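Local coordinates for protein ribonuclease VapC (PDB 7BY3) that probably acts as the toxic component of a toxin-antitoxin system, a magnesium-dependent ribonuclease of the PIN-domain family that cleaves RNA, at residues L7-I12 against A91-T96; N34-I39 against F64-I69; E43-A48 against R56-L61; L104-T109 against P116-P121. All blocks are in the same frame, centred on the assembly; numbering follows the deposited sequence.

Interaction 1 (L7-I12 against A91-T96); sequences LFDTNI and AIILAT
The carboxylate oxygen OD1 of D9 sits between two unlike neighbours, the backbone N of T10, which donates to it, and the methyl CD1 of I93 from helix 88-99, which presses on it. The bond from T10 N to D9 OD1 is short, 2.6 Å, and the donor lies above the carboxylate, 44° out of its plane. The methyl comes as close as 3.3 Å, from I93 CD1 to D9 OD1, and the two side chains cross at about a right angle. CG stands anti to the backbone N (chi1 -162°), which puts it beside the carbonyl carbon, on the side where T10 N follows. OD2 is hydrogen-bonded to a polar side chain of another protein chain. Near the same methyl lies OG1 of T10, whose own polar partner is T40.

This is the heart of a PIN domain. Strand 6-8 of the parallel sheet ends at F8, D9 follows in the N-cap position and helix 10-17 starts directly after it, while helix 88-99 packs against the junction. D9 and D90, whose side chains are about 5 Å apart, are both predicted magnesium ligands, so the methyl of I93 probably lies beside the metal site.

Further back along the strand, L7 spreads its two methyls over the helix. CD2 lies against the carbonyl of I93, 3.3 Å from I93 O, and also touches I93 CG2, while L7 CD1 meets T96 CG2 at 4.0 Å. T96 turns its hydroxyl into its own helix, donating from OG1 to I92 O over 2.8 Å; that carbonyl also accepts from T96 N, the two donors arriving from opposite faces of its plane.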
loop_
_atom_site.group_PDB
_atom_site.type_symbol
_atom_site.label_atom_id
_atom_site.label_comp_id
_atom_site.label_asym_id
_atom_site.label_seq_id
_atom_site.Cartn_x
_atom_site.Cartn_y
_atom_site.Cartn_z
ATOM N N LEU B 7 14.853 2.778 8.498
ATOM C CA LEU B 7 13.465 2.360 8.321
ATOM C C LEU B 7 13.195 1.168 9.232
ATOM O O LEU B 7 13.881 0.150 9.150
ATOM C CB LEU B 7 13.173 1.994 6.864
ATOM C CG LEU B 7 11.722 1.610 6.557
ATOM C CD1 LEU B 7 10.942 2.808 6.048
ATOM C CD2 LEU B 7 11.650 0.463 5.566
ATOM N N PHE B 8 12.200 1.293 10.103
ATOM C CA PHE B 8 11.933 0.260 11.097
ATOM C C PHE B 8 10.753 -0.630 10.723
ATOM O O PHE B 8 9.670 -0.144 10.403
ATOM C CB PHE B 8 11.697 0.898 12.467
ATOM C CG PHE B 8 12.958 1.358 13.140
ATOM C CD1 PHE B 8 13.437 2.641 12.942
ATOM C CD2 PHE B 8 13.671 0.501 13.959
ATOM C CE1 PHE B 8 14.601 3.062 13.555
ATOM C CE2 PHE B 8 14.835 0.917 14.574
ATOM C CZ PHE B 8 15.300 2.199 14.372
ATOM N N ASP B 9 10.982 -1.939 10.769
ATOM C CA ASP B 9 9.955 -2.926 10.459
ATOM C C ASP B 9 8.930 -3.006 11.586
ATOM O O ASP B 9 9.193 -2.579 12.711
ATOM C CB ASP B 9 10.592 -4.296 10.210
ATOM C CG ASP B 9 9.665 -5.252 9.478
ATOM O OD1 ASP B 9 8.553 -4.832 9.095
ATOM O OD2 ASP B 9 10.054 -6.422 9.277
ATOM N N THR B 10 7.760 -3.548 11.267
ATOM C CA THR B 10 6.621 -3.579 12.181
ATOM C C THR B 10 6.925 -4.227 13.534
ATOM O O THR B 10 6.482 -3.737 14.572
ATOM C CB THR B 10 5.428 -4.323 11.539
ATOM O OG1 THR B 10 5.185 -3.797 10.228
ATOM C CG2 THR B 10 4.175 -4.164 12.385
ATOM N N ASN B 11 7.683 -5.320 13.520
ATOM C CA ASN B 11 7.939 -6.087 14.737
ATOM C C ASN B 11 8.678 -5.294 15.818
ATOM O O ASN B 11 8.538 -5.578 17.009
ATOM C CB ASN B 11 8.722 -7.364 14.405
ATOM C CG ASN B 11 9.995 -7.088 13.623
ATOM O OD1 ASN B 11 10.016 -7.180 12.396
ATOM N ND2 ASN B 11 11.064 -6.751 14.334
ATOM N N ILE B 12 9.460 -4.302 15.405
ATOM C CA ILE B 12 10.215 -3.490 16.352
ATOM C C ILE B 12 9.312 -2.492 17.063
ATOM O O ILE B 12 9.402 -2.320 18.279
ATOM C CB ILE B 12 11.359 -2.742 15.657
ATOM C CG1 ILE B 12 12.362 -3.744 15.094
ATOM C CG2 ILE B 12 12.051 -1.797 16.625
ATOM C CD1 ILE B 12 13.548 -3.102 14.458
ATOM N N ALA B 91 8.322 -7.570 0.971
ATOM C CA ALA B 91 8.923 -6.994 -0.227
ATOM C C ALA B 91 8.675 -5.492 -0.317
ATOM O O ALA B 91 9.545 -4.738 -0.746
ATOM C CB ALA B 91 8.387 -7.691 -1.470
ATOM N N ILE B 92 7.485 -5.066 0.092
ATOM C CA ILE B 92 7.107 -3.659 0.022
ATOM C C ILE B 92 7.908 -2.822 1.018
ATOM O O ILE B 92 8.357 -1.721 0.698
ATOM C CB ILE B 92 5.595 -3.476 0.273
ATOM C CG1 ILE B 92 4.792 -4.133 -0.852
ATOM C CG2 ILE B 92 5.236 -2.004 0.371
ATOM C CD1 ILE B 92 3.309 -4.210 -0.587
ATOM N N ILE B 93 8.098 -3.356 2.219
ATOM C CA ILE B 93 8.867 -2.666 3.247
ATOM C C ILE B 93 10.345 -2.598 2.856
ATOM O O ILE B 93 11.014 -1.592 3.094
ATOM C CB ILE B 93 8.697 -3.353 4.620
ATOM C CG1 ILE B 93 7.312 -3.040 5.187
ATOM C CG2 ILE B 93 9.758 -2.890 5.600
ATOM C CD1 ILE B 93 6.972 -3.805 6.441
ATOM N N LEU B 94 10.844 -3.658 2.228
ATOM C CA LEU B 94 12.219 -3.675 1.741
ATOM C C LEU B 94 12.385 -2.743 0.541
ATOM O O LEU B 94 13.411 -2.081 0.397
ATOM C CB LEU B 94 12.645 -5.099 1.373
ATOM C CG LEU B 94 14.088 -5.277 0.892
ATOM C CD1 LEU B 94 15.070 -4.718 1.910
ATOM C CD2 LEU B 94 14.388 -6.739 0.606
ATOM N N ALA B 95 11.369 -2.694 -0.317
ATOM C CA ALA B 95 11.381 -1.807 -1.478
ATOM C C ALA B 95 11.379 -0.348 -1.048
ATOM O O ALA B 95 12.044 0.494 -1.652
ATOM C CB ALA B 95 10.191 -2.093 -2.376
ATOM N N THR B 96 10.619 -0.059 0.001
ATOM C CA THR B 96 10.538 1.284 0.552
ATOM C C THR B 96 11.896 1.735 1.086
ATOM O O THR B 96 12.308 2.876 0.877
ATOM C CB THR B 96 9.481 1.355 1.673
ATOM O OG1 THR B 96 8.186 1.082 1.124
ATOM C CG2 THR B 96 9.469 2.728 2.319
#

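Interaction 2 (N34-I39 against F64-I69); sequences NAISLI and FNIINI
The F64 ring has the backbone N of A35 at its edge, near the ring plane, with 4.1 Å from A35 N to F64 CD2. N34 O and the methyl CG2 of I36 approach the ring obliquely, and I36 CG1 rests on the CB of F64. The carboxamide of N68 brings its OD1 to 3.5 Å from L38 CD2.

Strands 35-37 and 65-67 run parallel, with A35 beside N65, I36 beside I66 and S37 beside I67. The bonds alternate: N65 N donates to N34 O, I36 N to N65 O (2.9 Å), I67 N to I36 O (3.0 Å), and L38 N to I67 O. The last donor stands 38° out of the carbonyl plane, where the first strand is already turning into helix 38-50. S37 N-caps that helix, its OG accepting from I39 N at 3.1 Å, and a water bridges the same OG to I67 O.

One face of the pair carries I36 and I66, which meet through their CG1 atoms; CG1 of I36 occupies the crowded position between the backbone N and the carbonyl carbon (chi1 54°). A35 and I67 share the other face. Past the strands, I39 CG1 closes on I69 CD1 at 3.6 Å, the side chains at about a right angle.

I36 and F64 lean on L13 of helix 10-17, whereas S37, I39, I67 and I69 touch helix 88-99, and I69 also meets I69 of the second subunit. The backbone of A35 bonds to A6 and F8, which places strand 35-37 between strands 65-67 and 6-8 in the parallel PIN sheet.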
loop_
_atom_site.group_PDB
_atom_site.type_symbol
_atom_site.label_atom_id
_atom_site.label_comp_id
_atom_site.label_asym_id
_atom_site.label_seq_id
_atom_site.Cartn_x
_atom_site.Cartn_y
_atom_site.Cartn_z
ATOM N N ASN B 34 13.493 8.939 11.864
ATOM C CA ASN B 34 13.492 7.620 11.249
ATOM C C ASN B 34 12.171 7.360 10.541
ATOM O O ASN B 34 11.250 8.174 10.613
ATOM C CB ASN B 34 13.769 6.542 12.292
ATOM C CG ASN B 34 15.198 6.575 12.791
ATOM O OD1 ASN B 34 16.134 6.762 12.012
ATOM N ND2 ASN B 34 15.374 6.405 14.096
ATOM N N ALA B 35 12.068 6.220 9.870
ATOM C CA ALA B 35 10.944 5.998 8.972
ATOM C C ALA B 35 10.255 4.655 9.161
ATOM O O ALA B 35 10.848 3.695 9.651
ATOM C CB ALA B 35 11.407 6.140 7.529
ATOM N N ILE B 36 8.985 4.612 8.769
ATOM C CA ILE B 36 8.230 3.372 8.657
ATOM C C ILE B 36 7.370 3.417 7.399
ATOM O O ILE B 36 7.035 4.492 6.904
ATOM C CB ILE B 36 7.321 3.117 9.879
ATOM C CG1 ILE B 36 6.401 4.313 10.128
ATOM C CG2 ILE B 36 8.145 2.807 11.118
ATOM C CD1 ILE B 36 5.327 4.042 11.153
ATOM N N SER B 37 7.030 2.245 6.877
ATOM C CA SER B 37 6.107 2.148 5.754
ATOM C C SER B 37 4.676 2.396 6.220
ATOM O O SER B 37 4.381 2.307 7.410
ATOM C CB SER B 37 6.216 0.778 5.081
ATOM O OG SER B 37 5.215 0.612 4.092
ATOM N N LEU B 38 3.794 2.724 5.283
ATOM C CA LEU B 38 2.369 2.827 5.581
ATOM C C LEU B 38 1.816 1.468 6.010
ATOM O O LEU B 38 0.876 1.389 6.800
ATOM C CB LEU B 38 1.602 3.360 4.368
ATOM C CG LEU B 38 0.182 3.881 4.599
ATOM C CD1 LEU B 38 0.120 4.822 5.798
ATOM C CD2 LEU B 38 -0.338 4.568 3.346
ATOM N N ILE B 39 2.412 0.402 5.482
ATOM C CA ILE B 39 2.053 -0.961 5.859
ATOM C C ILE B 39 2.256 -1.181 7.353
ATOM O O ILE B 39 1.427 -1.798 8.020
ATOM C CB ILE B 39 2.880 -1.996 5.072
ATOM C CG1 ILE B 39 2.483 -1.973 3.595
ATOM C CG2 ILE B 39 2.701 -3.391 5.656
ATOM C CD1 ILE B 39 2.847 -3.225 2.845
ATOM N N PHE B 64 7.437 9.612 13.082
ATOM C CA PHE B 64 8.185 8.892 12.060
ATOM C C PHE B 64 7.891 9.460 10.684
ATOM O O PHE B 64 6.771 9.896 10.416
ATOM C CB PHE B 64 7.832 7.403 12.072
ATOM C CG PHE B 64 8.395 6.648 13.235
ATOM C CD1 PHE B 64 7.737 6.639 14.452
ATOM C CD2 PHE B 64 9.569 5.929 13.106
ATOM C CE1 PHE B 64 8.248 5.937 15.524
ATOM C CE2 PHE B 64 10.085 5.226 14.173
ATOM C CZ PHE B 64 9.423 5.230 15.384
ATOM N N ASN B 65 8.892 9.473 9.812
ATOM C CA ASN B 65 8.610 9.666 8.402
ATOM C C ASN B 65 7.770 8.480 7.961
ATOM O O ASN B 65 8.188 7.332 8.096
ATOM C CB ASN B 65 9.898 9.771 7.585
ATOM C CG ASN B 65 9.639 9.901 6.097
ATOM O OD1 ASN B 65 8.541 10.263 5.674
ATOM N ND2 ASN B 65 10.653 9.604 5.293
ATOM N N ILE B 66 6.583 8.750 7.437
ATOM C CA ILE B 66 5.681 7.674 7.062
ATOM C C ILE B 66 5.547 7.640 5.553
ATOM O O ILE B 66 4.979 8.543 4.945
ATOM C CB ILE B 66 4.300 7.831 7.721
ATOM C CG1 ILE B 66 4.451 7.865 9.243
ATOM C CG2 ILE B 66 3.383 6.692 7.310
ATOM C CD1 ILE B 66 3.163 8.139 9.983
ATOM N N ILE B 67 6.086 6.585 4.954
ATOM C CA ILE B 67 6.214 6.513 3.508
ATOM C C ILE B 67 5.091 5.703 2.868
ATOM O O ILE B 67 4.935 4.512 3.134
ATOM C CB ILE B 67 7.575 5.912 3.115
ATOM C CG1 ILE B 67 8.698 6.618 3.881
ATOM C CG2 ILE B 67 7.788 6.014 1.615
ATOM C CD1 ILE B 67 10.086 6.146 3.526
ATOM N N ASN B 68 4.310 6.369 2.023
ATOM C CA ASN B 68 3.209 5.730 1.314
ATOM C C ASN B 68 3.703 4.759 0.250
ATOM O O ASN B 68 4.843 4.852 -0.206
ATOM C CB ASN B 68 2.307 6.782 0.661
ATOM C CG ASN B 68 1.806 7.820 1.645
ATOM O OD1 ASN B 68 1.536 7.517 2.806
ATOM N ND2 ASN B 68 1.675 9.057 1.178
ATOM N N ILE B 69 2.840 3.827 -0.143
ATOM C CA ILE B 69 3.153 2.921 -1.238
ATOM C C ILE B 69 2.644 3.513 -2.545
ATOM O O ILE B 69 1.439 3.666 -2.748
ATOM C CB ILE B 69 2.538 1.522 -1.027
ATOM C CG1 ILE B 69 2.911 0.979 0.352
ATOM C CG2 ILE B 69 2.995 0.566 -2.121
ATOM C CD1 ILE B 69 1.719 0.589 1.189
HETATM O O HOH W 1 5.757 1.932 2.098
#

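Interaction 3 (E43-A48 against R56-L61); sequences EVMVGA and RTRMAL
V44 and L61 supply the apolar part of this contact, reaching toward each other tip to tip with V44 CG1 3.7 Å from L61 CD1. The same V44 methyl also meets T57 CG2, at 3.7 Å, while A48 CB settles against T57 at CB, CG2 and, 3.5 Å away, OG1. The small alanine coincides with the nearest backbone approach, A48 CA lying 6.1 Å from T57 CA. Overall the two helical segments run nearly antiparallel, at 152°, as a helical hairpin of the PIN domain.

Sulfur contacts flank this line. M45 is bent at chi2 and chi3 (-54° and -63°), and its SD lies 4.1 Å from L61 CD1 as the two side chains slide past each other in opposite directions. Its methyl CE approaches NE of R58, oblique to the guanidinium.

The polar ends of T57 and E43 are engaged with other partners. T57 OG1 is hydrogen-bonded to an aromatic side chain of another protein chain, and OE2 of E43 forms a salt bridge with a basic side chain of that other chain. F17 of helix 10-17 touches both V44 and T57. The hairpin is thus held by methyl and sulfur packing, while T57 and E43 help dock the partner protein, probably the antitoxin.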
loop_
_atom_site.group_PDB
_atom_site.type_symbol
_atom_site.label_atom_id
_atom_site.label_comp_id
_atom_site.label_asym_id
_atom_site.label_seq_id
_atom_site.Cartn_x
_atom_site.Cartn_y
_atom_site.Cartn_z
ATOM N N GLU B 43 -0.584 -1.908 10.524
ATOM C CA GLU B 43 -0.476 -3.094 11.370
ATOM C C GLU B 43 -0.252 -2.740 12.836
ATOM O O GLU B 43 -0.623 -3.504 13.725
ATOM C CB GLU B 43 0.650 -4.012 10.883
ATOM C CG GLU B 43 0.372 -4.685 9.548
ATOM C CD GLU B 43 1.194 -5.948 9.347
ATOM O OE1 GLU B 43 1.620 -6.547 10.356
ATOM O OE2 GLU B 43 1.407 -6.344 8.181
ATOM N N VAL B 44 0.359 -1.588 13.091
ATOM C CA VAL B 44 0.525 -1.116 14.461
ATOM C C VAL B 44 -0.803 -0.572 14.991
ATOM O O VAL B 44 -1.161 -0.800 16.148
ATOM C CB VAL B 44 1.620 -0.032 14.563
ATOM C CG1 VAL B 44 1.648 0.576 15.955
ATOM C CG2 VAL B 44 2.980 -0.625 14.224
ATOM N N MET B 45 -1.541 0.124 14.131
ATOM C CA MET B 45 -2.830 0.697 14.512
ATOM C C MET B 45 -3.865 -0.384 14.821
ATOM O O MET B 45 -4.804 -0.152 15.583
ATOM C CB MET B 45 -3.353 1.628 13.414
ATOM C CG MET B 45 -2.598 2.944 13.304
ATOM S SD MET B 45 -2.509 3.852 14.861
ATOM C CE MET B 45 -4.240 4.192 15.152
ATOM N N VAL B 46 -3.695 -1.557 14.221
ATOM C CA VAL B 46 -4.525 -2.709 14.556
ATOM C C VAL B 46 -4.348 -3.043 16.035
ATOM O O VAL B 46 -5.315 -3.331 16.741
ATOM C CB VAL B 46 -4.171 -3.940 13.690
ATOM C CG1 VAL B 46 -4.626 -5.231 14.359
ATOM C CG2 VAL B 46 -4.769 -3.803 12.299
ATOM N N GLY B 47 -3.105 -2.977 16.499
ATOM C CA GLY B 47 -2.790 -3.256 17.887
ATOM C C GLY B 47 -3.144 -2.104 18.805
ATOM O O GLY B 47 -3.497 -2.312 19.965
ATOM N N ALA B 48 -3.045 -0.885 18.286
ATOM C CA ALA B 48 -3.411 0.302 19.049
ATOM C C ALA B 48 -4.892 0.278 19.399
ATOM O O ALA B 48 -5.300 0.736 20.465
ATOM C CB ALA B 48 -3.073 1.557 18.268
ATOM N N ARG B 56 -2.742 7.752 21.527
ATOM C CA ARG B 56 -1.358 7.853 21.985
ATOM C C ARG B 56 -0.379 7.161 21.038
ATOM O O ARG B 56 0.759 7.601 20.885
ATOM C CB ARG B 56 -1.227 7.272 23.395
ATOM C CG ARG B 56 -1.194 8.325 24.494
ATOM C CD ARG B 56 -1.518 7.731 25.858
ATOM N NE ARG B 56 -2.954 7.724 26.126
ATOM C CZ ARG B 56 -3.529 7.051 27.117
ATOM N NH1 ARG B 56 -2.792 6.318 27.940
ATOM N NH2 ARG B 56 -4.845 7.108 27.285
ATOM N N THR B 57 -0.825 6.079 20.410
ATOM C CA THR B 57 -0.005 5.378 19.429
ATOM C C THR B 57 0.126 6.210 18.164
ATOM O O THR B 57 1.222 6.391 17.633
ATOM C CB THR B 57 -0.591 4.008 19.072
ATOM O OG1 THR B 57 -0.685 3.205 20.255
ATOM C CG2 THR B 57 0.288 3.303 18.051
ATOM N N ARG B 58 -1.010 6.713 17.691
ATOM C CA ARG B 58 -1.050 7.602 16.538
ATOM C C ARG B 58 -0.164 8.829 16.765
ATOM O O ARG B 58 0.450 9.344 15.831
ATOM C CB ARG B 58 -2.498 8.009 16.249
ATOM C CG ARG B 58 -2.668 9.180 15.295
ATOM C CD ARG B 58 -4.015 9.140 14.573
ATOM N NE ARG B 58 -5.031 8.358 15.277
ATOM C CZ ARG B 58 -5.734 8.793 16.321
ATOM N NH1 ARG B 58 -5.533 10.010 16.803
ATOM N NH2 ARG B 58 -6.636 8.003 16.886
ATOM N N MET B 59 -0.086 9.276 18.015
ATOM C CA MET B 59 0.795 10.380 18.387
ATOM C C MET B 59 2.263 10.008 18.219
ATOM O O MET B 59 3.047 10.778 17.666
ATOM C CB MET B 59 0.535 10.815 19.831
ATOM C CG MET B 59 -0.670 11.727 20.002
ATOM S SD MET B 59 -0.975 12.166 21.725
ATOM C CE MET B 59 -2.423 13.204 21.561
ATOM N N ALA B 60 2.629 8.825 18.701
ATOM C CA ALA B 60 4.012 8.368 18.634
ATOM C C ALA B 60 4.434 8.060 17.200
ATOM O O ALA B 60 5.560 8.353 16.801
ATOM C CB ALA B 60 4.204 7.147 19.515
ATOM N N LEU B 61 3.525 7.473 16.429
ATOM C CA LEU B 61 3.824 7.076 15.057
ATOM C C LEU B 61 4.025 8.270 14.130
ATOM O O LEU B 61 4.760 8.181 13.147
ATOM C CB LEU B 61 2.713 6.181 14.507
ATOM C CG LEU B 61 2.620 4.779 15.107
ATOM C CD1 LEU B 61 1.540 3.966 14.414
ATOM C CD2 LEU B 61 3.961 4.073 15.018
#

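Interaction 4 (L104-T109 against P116-P121); sequences LITRNT and PGVVTP
I105 lays its methyl CG2 against the ring of P121, 3.5 Å from P121 CG and almost as near to CD, the two side chains meeting obliquely. They belong to a beta-alpha-beta unit in which strand 103-105 leads through helix 109-112 to the parallel strand 118-119, at one end of the PIN sheet. L104 pairs with V118 and I105 with V119.

Three backbone bonds join the strands: L104 N to G117 O, V119 N to L104 O at 2.7 Å, and T106 N to V119 O at 3.1 Å. G117 takes a positive phi of 75° just before the second strand begins. The CA-H groups of V118, I105 and T120 add contacts to L104 O, V119 O and T106 O respectively.

V118 lies on the same face as L104, and touches L94 of helix 88-99. Its CG1 sits 3.3 Å from L104 O and beside CG2 of T106, while CG2 of V118 packs on L104 CB. In T106 the hydroxyl stands anti to the backbone N (chi1 175°), and its OG1 accepts from N108 N over 3.0 Å, closing an ST turn. The same oxygen is hydrogen-bonded to OD2 of D9, a predicted magnesium ligand, so T106 probably helps position that carboxylate. R107, next in the chain, forms a salt bridge with D15 of helix 10-17.

Where the strands end, P121 CD crowds the carbonyl of T106, 3.1 Å from T106 O. Nearer the surface, the methyl CG2 of T109 lies 3.5 Å from T120 OG1.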
loop_
_atom_site.group_PDB
_atom_site.type_symbol
_atom_site.label_atom_id
_atom_site.label_comp_id
_atom_site.label_asym_id
_atom_site.label_seq_id
_atom_site.Cartn_x
_atom_site.Cartn_y
_atom_site.Cartn_z
ATOM N N LEU B 104 17.178 -1.200 6.626
ATOM C CA LEU B 104 16.000 -1.894 7.123
ATOM C C LEU B 104 16.344 -2.615 8.416
ATOM O O LEU B 104 17.168 -3.525 8.431
ATOM C CB LEU B 104 15.460 -2.881 6.085
ATOM C CG LEU B 104 14.216 -3.667 6.509
ATOM C CD1 LEU B 104 13.124 -2.727 6.993
ATOM C CD2 LEU B 104 13.710 -4.535 5.371
ATOM N N ILE B 105 15.716 -2.197 9.507
ATOM C CA ILE B 105 15.961 -2.824 10.793
ATOM C C ILE B 105 14.775 -3.704 11.141
ATOM O O ILE B 105 13.649 -3.229 11.278
ATOM C CB ILE B 105 16.205 -1.790 11.908
ATOM C CG1 ILE B 105 17.217 -0.745 11.451
ATOM C CG2 ILE B 105 16.739 -2.460 13.150
ATOM C CD1 ILE B 105 16.586 0.512 10.959
ATOM N N THR B 106 15.039 -4.998 11.261
ATOM C CA THR B 106 13.997 -5.982 11.496
ATOM C C THR B 106 14.538 -7.131 12.330
ATOM O O THR B 106 15.729 -7.432 12.290
ATOM C CB THR B 106 13.431 -6.531 10.169
ATOM O OG1 THR B 106 12.488 -7.575 10.439
ATOM C CG2 THR B 106 14.551 -7.077 9.296
ATOM N N ARG B 107 13.660 -7.770 13.092
ATOM C CA ARG B 107 14.046 -8.951 13.848
ATOM C C ARG B 107 13.969 -10.209 12.998
ATOM O O ARG B 107 14.307 -11.295 13.467
ATOM C CB ARG B 107 13.164 -9.122 15.081
ATOM C CG ARG B 107 13.860 -8.823 16.389
ATOM C CD ARG B 107 12.992 -9.217 17.567
ATOM N NE ARG B 107 11.880 -8.290 17.740
ATOM C CZ ARG B 107 10.648 -8.523 17.309
ATOM N NH1 ARG B 107 9.694 -7.629 17.499
ATOM N NH2 ARG B 107 10.372 -9.655 16.696
ATOM N N ASN B 108 13.545 -10.069 11.746
ATOM C CA ASN B 108 13.295 -11.247 10.934
ATOM C C ASN B 108 14.549 -11.623 10.153
ATOM O O ASN B 108 14.869 -11.026 9.126
ATOM C CB ASN B 108 12.116 -10.966 9.991
ATOM C CG ASN B 108 11.680 -12.182 9.201
ATOM O OD1 ASN B 108 12.154 -13.294 9.425
ATOM N ND2 ASN B 108 10.758 -11.972 8.268
ATOM N N THR B 109 15.243 -12.640 10.658
ATOM C CA THR B 109 16.447 -13.178 10.037
ATOM C C THR B 109 16.120 -14.228 8.992
ATOM O O THR B 109 16.794 -14.343 7.972
ATOM C CB THR B 109 17.392 -13.783 11.085
ATOM O OG1 THR B 109 16.738 -14.870 11.750
ATOM C CG2 THR B 109 17.780 -12.733 12.110
ATOM N N PRO B 116 21.278 -7.244 1.459
ATOM C CA PRO B 116 22.037 -6.029 1.772
ATOM C C PRO B 116 21.155 -4.911 2.317
ATOM O O PRO B 116 19.981 -4.823 1.965
ATOM C CB PRO B 116 22.641 -5.634 0.420
ATOM C CG PRO B 116 21.761 -6.278 -0.594
ATOM C CD PRO B 116 21.334 -7.570 0.023
ATOM N N GLY B 117 21.724 -4.071 3.176
ATOM C CA GLY B 117 21.006 -2.932 3.715
ATOM C C GLY B 117 19.984 -3.290 4.777
ATOM O O GLY B 117 19.096 -2.497 5.079
ATOM N N VAL B 118 20.113 -4.482 5.350
ATOM C CA VAL B 118 19.212 -4.928 6.408
ATOM C C VAL B 118 19.988 -5.250 7.688
ATOM O O VAL B 118 21.005 -5.936 7.643
ATOM C CB VAL B 118 18.406 -6.171 5.979
ATOM C CG1 VAL B 118 17.415 -6.562 7.061
ATOM C CG2 VAL B 118 17.691 -5.921 4.660
ATOM N N VAL B 119 19.505 -4.759 8.825
ATOM C CA VAL B 119 20.179 -4.979 10.103
ATOM C C VAL B 119 19.306 -5.760 11.081
ATOM O O VAL B 119 18.154 -5.396 11.306
ATOM C CB VAL B 119 20.590 -3.632 10.750
ATOM C CG1 VAL B 119 20.762 -3.777 12.250
ATOM C CG2 VAL B 119 21.873 -3.119 10.132
ATOM N N THR B 120 19.837 -6.834 11.657
ATOM C CA THR B 120 19.107 -7.509 12.722
ATOM C C THR B 120 19.616 -7.009 14.085
ATOM O O THR B 120 20.728 -7.319 14.507
ATOM C CB THR B 120 19.207 -9.055 12.593
ATOM O OG1 THR B 120 18.486 -9.679 13.662
ATOM C CG2 THR B 120 20.653 -9.540 12.576
ATOM N N PRO B 121 18.803 -6.172 14.753
ATOM C CA PRO B 121 19.194 -5.562 16.030
ATOM C C PRO B 121 19.256 -6.523 17.220
ATOM O O PRO B 121 20.237 -6.484 17.959
ATOM C CB PRO B 121 18.105 -4.508 16.249
ATOM C CG PRO B 121 16.922 -5.048 15.538
ATOM C CD PRO B 121 17.447 -5.777 14.342
#

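How the interactions relate
Interactions 1 and 2 are buried, interaction 3 is a buried helix pair farther from the chain centre, and interaction 4 is partly exposed. Strand 6-8, in interaction 1, bonds through F8 to A35 of interaction 2 and through L7 to I105 of interaction 4, so it joins the strand pairs of interactions 2 and 4 into one parallel sheet, while interaction 1 packs a helix on it. Backbone bonds dominate 2 and 4, whereas 1 and 3 rely on side-chain packing around helices. Interactions 2 and 3 share helix 38-50, and both touch the second subunit. Interactions 1 and 4 meet at the predicted magnesium site, through D9 and T106; interactions 3 and 4 lie on opposite sides of the chain's centre.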